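Local coordinates for protein molinate hydrolase (Gulosibacter molinativorax, PDB 4UB9) that hydrolyses the thiocarbamate herbicide molinate and binds zinc, as a member of the amidohydrolase family, at residues Asp143-Leu148 against Ala206-Gly211; Val138-Asp143 against Arg167-Gly172. One frame throughout, in Å; residues are numbered along the deposited sequence.

Interaction 1 of 2, residues Asp143-Leu148 against Ala206-Gly211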
loop_
_atom_site.group_PDB
_atom_site.type_symbol
_atom_site.label_atom_id
_atom_site.label_comp_id
_atom_site.label_asym_id
_atom_site.label_seq_id
_atom_site.Cartn_x
_atom_site.Cartn_y
_atom_site.Cartn_z
ATOM N N ASP A 143 7.820 -2.781 33.436
ATOM C CA ASP A 143 7.785 -2.321 32.051
ATOM C C ASP A 143 8.821 -3.056 31.196
ATOM O O ASP A 143 10.015 -2.958 31.387
ATOM C CB ASP A 143 7.998 -0.819 31.966
ATOM C CG ASP A 143 7.921 -0.290 30.527
ATOM O OD1 ASP A 143 8.576 -0.880 29.611
ATOM O OD2 ASP A 143 7.248 0.746 30.308
ATOM N N THR A 144 8.301 -3.725 30.205
ATOM C CA THR A 144 8.995 -4.775 29.462
ATOM C C THR A 144 9.491 -4.304 28.075
ATOM O O THR A 144 10.224 -4.992 27.370
ATOM C CB THR A 144 7.961 -5.907 29.398
ATOM O OG1 THR A 144 8.225 -6.852 30.449
ATOM C CG2 THR A 144 7.876 -6.530 28.157
ATOM N N TRP A 145 9.076 -3.105 27.706
ATOM C CA TRP A 145 9.480 -2.465 26.466
ATOM C C TRP A 145 9.110 -0.990 26.480
ATOM O O TRP A 145 7.945 -0.607 26.588
ATOM C CB TRP A 145 8.853 -3.090 25.213
ATOM C CG TRP A 145 9.341 -2.407 23.914
ATOM C CD1 TRP A 145 10.525 -2.616 23.284
ATOM C CD2 TRP A 145 8.669 -1.416 23.162
ATOM N NE1 TRP A 145 10.629 -1.829 22.179
ATOM C CE2 TRP A 145 9.489 -1.094 22.067
ATOM C CE3 TRP A 145 7.442 -0.787 23.289
ATOM C CZ2 TRP A 145 9.123 -0.163 21.109
ATOM C CZ3 TRP A 145 7.078 0.136 22.352
ATOM C CH2 TRP A 145 7.921 0.449 21.274
ATOM N N ASN A 146 10.131 -0.176 26.343
ATOM C CA ASN A 146 9.994 1.246 26.429
ATOM C C ASN A 146 11.283 1.859 25.934
ATOM O O ASN A 146 12.246 1.141 25.670
ATOM C CB ASN A 146 9.736 1.653 27.870
ATOM C CG ASN A 146 8.951 2.949 27.980
ATOM O OD1 ASN A 146 9.172 3.903 27.230
ATOM N ND2 ASN A 146 8.025 2.987 28.922
ATOM N N ALA A 147 11.297 3.180 25.837
ATOM C CA ALA A 147 12.516 3.923 25.528
ATOM C C ALA A 147 13.333 4.168 26.785
ATOM O O ALA A 147 12.851 4.753 27.759
ATOM C CB ALA A 147 12.191 5.232 24.876
ATOM N N LEU A 148 14.594 3.747 26.734
ATOM C CA LEU A 148 15.449 3.754 27.888
ATOM C C LEU A 148 15.552 5.098 28.578
ATOM O O LEU A 148 15.402 5.191 29.785
ATOM C CB LEU A 148 16.842 3.240 27.530
ATOM C CG LEU A 148 17.792 3.042 28.721
ATOM C CD1 LEU A 148 17.272 2.046 29.754
ATOM C CD2 LEU A 148 19.130 2.571 28.211
ATOM N N ALA A 206 15.730 5.179 17.162
ATOM C CA ALA A 206 16.989 5.196 17.959
ATOM C C ALA A 206 16.730 5.303 19.448
ATOM O O ALA A 206 17.391 4.649 20.250
ATOM C CB ALA A 206 17.886 6.315 17.512
ATOM N N MET A 207 15.728 6.059 19.847
ATOM C CA MET A 207 15.469 6.148 21.302
ATOM C C MET A 207 14.826 4.873 21.900
ATOM O O MET A 207 14.956 4.612 23.096
ATOM C CB MET A 207 14.709 7.419 21.688
ATOM C CG MET A 207 13.220 7.422 21.457
ATOM S SD MET A 207 12.418 8.774 22.370
ATOM C CE MET A 207 10.736 8.211 22.034
ATOM N N PHE A 208 14.162 4.060 21.084
ATOM C CA PHE A 208 13.709 2.743 21.557
ATOM C C PHE A 208 14.779 1.645 21.473
ATOM O O PHE A 208 14.927 0.832 22.386
ATOM C CB PHE A 208 12.440 2.290 20.811
ATOM C CG PHE A 208 11.214 2.997 21.276
ATOM C CD1 PHE A 208 10.525 2.560 22.395
ATOM C CD2 PHE A 208 10.790 4.146 20.643
ATOM C CE1 PHE A 208 9.396 3.231 22.835
ATOM C CE2 PHE A 208 9.678 4.821 21.077
ATOM C CZ PHE A 208 8.968 4.367 22.169
ATOM N N GLU A 209 15.478 1.594 20.343
ATOM C CA GLU A 209 16.427 0.491 20.073
ATOM C C GLU A 209 17.695 0.590 20.899
ATOM O O GLU A 209 18.236 -0.415 21.353
ATOM C CB GLU A 209 16.811 0.457 18.610
ATOM C CG GLU A 209 15.703 0.017 17.657
ATOM C CD GLU A 209 16.142 0.069 16.200
ATOM O OE1 GLU A 209 17.315 0.360 15.940
ATOM O OE2 GLU A 209 15.319 -0.169 15.297
ATOM N N VAL A 210 18.154 1.828 21.078
ATOM C CA VAL A 210 19.453 2.141 21.709
ATOM C C VAL A 210 20.535 1.151 21.294
ATOM O O VAL A 210 21.199 0.547 22.120
ATOM C CB VAL A 210 19.383 2.260 23.243
ATOM C CG1 VAL A 210 18.587 3.496 23.607
ATOM C CG2 VAL A 210 18.710 1.064 23.859
ATOM N N GLY A 211 20.717 1.036 19.983
ATOM C CA GLY A 211 21.755 0.186 19.408
ATOM C C GLY A 211 21.476 -1.304 19.487
ATOM O O GLY A 211 22.311 -2.099 19.085
HETATM O O HOH W 1 14.861 1.516 25.158
#

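Interaction 2 of 2, residues Val138-Asp143 against Arg167-Gly172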
loop_
_atom_site.group_PDB
_atom_site.type_symbol
_atom_site.label_atom_id
_atom_site.label_comp_id
_atom_site.label_asym_id
_atom_site.label_seq_id
_atom_site.Cartn_x
_atom_site.Cartn_y
_atom_site.Cartn_z
ATOM N N VAL A 138 -2.486 -0.636 41.444
ATOM C CA VAL A 138 -1.230 -1.270 41.092
ATOM C C VAL A 138 -0.114 -0.390 41.635
ATOM O O VAL A 138 0.084 0.715 41.159
ATOM C CB VAL A 138 -1.092 -1.465 39.590
ATOM C CG1 VAL A 138 0.288 -2.046 39.238
ATOM C CG2 VAL A 138 -2.192 -2.359 39.072
ATOM N N THR A 139 0.599 -0.895 42.625
ATOM C CA THR A 139 1.661 -0.118 43.255
ATOM C C THR A 139 3.052 -0.385 42.642
ATOM O O THR A 139 3.979 0.412 42.812
ATOM C CB THR A 139 1.724 -0.403 44.753
ATOM O OG1 THR A 139 1.491 -1.805 44.967
ATOM C CG2 THR A 139 0.654 0.421 45.493
ATOM N N THR A 140 3.184 -1.505 41.936
ATOM C CA THR A 140 4.432 -1.840 41.214
ATOM C C THR A 140 4.154 -2.311 39.798
ATOM O O THR A 140 3.339 -3.214 39.584
ATOM C CB THR A 140 5.251 -2.918 41.938
ATOM O OG1 THR A 140 5.539 -2.476 43.270
ATOM C CG2 THR A 140 6.564 -3.192 41.219
ATOM N N VAL A 141 4.824 -1.665 38.832
ATOM C CA VAL A 141 4.744 -2.091 37.451
ATOM C C VAL A 141 6.096 -2.508 36.891
ATOM O O VAL A 141 7.123 -1.888 37.154
ATOM C CB VAL A 141 4.128 -1.022 36.504
ATOM C CG1 VAL A 141 2.669 -0.783 36.848
ATOM C CG2 VAL A 141 4.910 0.262 36.528
ATOM N N PHE A 142 6.052 -3.539 36.072
ATOM C CA PHE A 142 7.226 -4.032 35.350
ATOM C C PHE A 142 7.039 -3.745 33.900
ATOM O O PHE A 142 6.188 -4.350 33.215
ATOM C CB PHE A 142 7.399 -5.514 35.602
ATOM C CG PHE A 142 7.805 -5.810 36.992
ATOM C CD1 PHE A 142 9.130 -5.773 37.369
ATOM C CD2 PHE A 142 6.859 -6.075 37.960
ATOM C CE1 PHE A 142 9.524 -6.039 38.690
ATOM C CE2 PHE A 142 7.236 -6.327 39.266
ATOM C CZ PHE A 142 8.576 -6.312 39.628
ATOM N N ASP A 143 7.820 -2.781 33.436
ATOM C CA ASP A 143 7.785 -2.321 32.051
ATOM C C ASP A 143 8.821 -3.056 31.196
ATOM O O ASP A 143 10.015 -2.958 31.387
ATOM C CB ASP A 143 7.998 -0.819 31.966
ATOM C CG ASP A 143 7.921 -0.290 30.527
ATOM O OD1 ASP A 143 8.576 -0.880 29.611
ATOM O OD2 ASP A 143 7.248 0.746 30.308
ATOM N N ARG A 167 5.535 2.336 41.402
ATOM C CA ARG A 167 6.966 2.241 41.206
ATOM C C ARG A 167 7.224 1.374 39.969
ATOM O O ARG A 167 6.458 0.453 39.620
ATOM C CB ARG A 167 7.743 1.774 42.420
ATOM C CG ARG A 167 7.777 0.304 42.665
ATOM C CD ARG A 167 8.688 -0.026 43.850
ATOM N NE ARG A 167 8.178 0.550 45.079
ATOM C CZ ARG A 167 7.056 0.195 45.710
ATOM N NH1 ARG A 167 6.288 -0.801 45.279
ATOM N NH2 ARG A 167 6.700 0.839 46.822
ATOM N N ILE A 168 8.292 1.735 39.306
ATOM C CA ILE A 168 8.668 1.175 38.035
ATOM C C ILE A 168 9.963 0.414 38.098
ATOM O O ILE A 168 10.951 0.872 38.648
ATOM C CB ILE A 168 8.881 2.273 37.008
ATOM C CG1 ILE A 168 7.618 3.087 36.833
ATOM C CG2 ILE A 168 9.263 1.667 35.651
ATOM C CD1 ILE A 168 7.827 4.317 35.975
ATOM N N PHE A 169 9.940 -0.746 37.476
ATOM C CA PHE A 169 11.152 -1.455 37.075
ATOM C C PHE A 169 11.074 -1.762 35.589
ATOM O O PHE A 169 10.023 -2.115 35.087
ATOM C CB PHE A 169 11.319 -2.738 37.878
ATOM C CG PHE A 169 11.406 -2.489 39.336
ATOM C CD1 PHE A 169 12.523 -1.877 39.895
ATOM C CD2 PHE A 169 10.329 -2.847 40.173
ATOM C CE1 PHE A 169 12.601 -1.609 41.272
ATOM C CE2 PHE A 169 10.391 -2.574 41.530
ATOM C CZ PHE A 169 11.530 -1.964 42.088
ATOM N N PHE A 170 12.210 -1.654 34.899
ATOM C CA PHE A 170 12.186 -1.777 33.453
ATOM C C PHE A 170 13.291 -2.620 32.801
ATOM O O PHE A 170 14.352 -2.826 33.360
ATOM C CB PHE A 170 12.123 -0.400 32.846
ATOM C CG PHE A 170 13.308 0.433 33.134
ATOM C CD1 PHE A 170 14.505 0.196 32.482
ATOM C CD2 PHE A 170 13.226 1.486 34.006
ATOM C CE1 PHE A 170 15.611 0.999 32.740
ATOM C CE2 PHE A 170 14.317 2.294 34.266
ATOM C CZ PHE A 170 15.514 2.065 33.635
ATOM N N ALA A 171 12.979 -3.111 31.612
ATOM C CA ALA A 171 13.941 -3.784 30.728
ATOM C C ALA A 171 14.666 -2.844 29.809
ATOM O O ALA A 171 15.718 -3.181 29.271
ATOM C CB ALA A 171 13.231 -4.798 29.846
ATOM N N GLY A 172 14.038 -1.720 29.532
ATOM C CA GLY A 172 14.425 -0.847 28.408
ATOM C C GLY A 172 13.839 -1.427 27.135
ATOM O O GLY A 172 12.630 -1.642 27.022
HETATM O O HOH W 2 11.246 -0.965 29.588
#

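Interaction 1 of 2, residues Asp143-Leu148 against Ala206-Gly211
Trp145 and Phe208 form the dense half of this buried contact. With CG anti to its backbone N (chi1 -178°), Trp145 reaches out of the loop and lays the six-membered part of its indole against the phenyl ring. The two planes are nearly parallel, 13° apart, yet slid so far that they barely overlap; Phe208 CD1 sits over the rim of one indole face, 3.3 Å from Trp145 CZ2. Phe208 receives Ala147 CB over a face of its own, a CH-pi contact with CB 4.1 Å from the ring centroid. That loop follows strand 138-143 and leads into helix 148-159 of the amidohydrolase TIM barrel, while Phe208 belongs to the last turn of helix 198-209. The loop opens with an Asx turn: Asp143 OD1 accepts from Trp145 N through its anti lone pair, and OD2 takes a 2.7 Å bond from Asn146 ND2, while Asn146 OD1 accepts from Ala147 N. Packing is looser beyond Ala147, where Leu148 CB lies 4.3 Å from Val210 CG1. No direct hydrogen bond joins the segments; a water there donates to Asn146 O and, at 2.9 Å, to Phe208 O, and weakly accepts from Leu148 N.

Interaction 2 of 2, residues Val138-Asp143 against Arg167-Gly172
Strands 138-143 and 167-170 run parallel and in register from Thr140 beside Arg167 to Asp143 beside Phe170, the two strands of a beta-alpha-beta unit whose helix is 148-159. The backbone ladder passes from Arg167 N to Thr139 O through to Ala171 N on Asp143 O; Val141 N lies almost straight along the C=O axis of Arg167, 2.8 Å from its O. Val141 and Ile168 lie side by side on the face they share with Asp143, CG2 and CG1 3.9 Å apart. On the other face Phe142 and Phe169 also point the same way, their rings slid apart so that they barely overlap, Phe142 CE1 3.6 Å from Phe169 CD2, while Thr140 CG2 touches the edge of the Phe169 ring. Arg167 is the long arm of this face. Its CB lies 4.0 Å from Thr139 O, and CG, in the crowded position between backbone N and carbonyl carbon (chi1 81°), comes within 3.6 Å of Thr140 OG1. CD passes 4.0 Å from the same oxygen; there the chain bends (chi3 64°), bringing NH1 back to donate to Thr140 OG1 at 2.7 Å, with the hydroxyl in the guanidinium plane. NH1 also forms a salt bridge with Asp446, and NH2 one with Glu470. Two carboxylates probably compensate the charge of the buried guanidinium, while the threonine hydroxyl would help to fix its rotation.

In the fold
Interactions 1 and 2 share Asp143, the residue at which strand 138-143 gives way to the loop, and their centres lie 14 Å apart. They also touch directly: Asn146 N is 3.0 Å from Gly172 O, a probable hydrogen bond, and Leu148 CD1 packs 3.6 Å from Phe170 CE1. A water lies 2.7 Å from Asp143 OD1 and accepts from Gly172 N, linking the end of strand 138-143 to the loop after strand 167-170. Segment 143-148 thus runs from strand 138-143 of interaction 2 to the contact with helix 198-209. The zinc, bound by His282 and His302, is about 8 Å from the side chain of Trp145 and about 11 Å from that of Ala171, so interaction 1 comes somewhat nearer to the metal through Trp145.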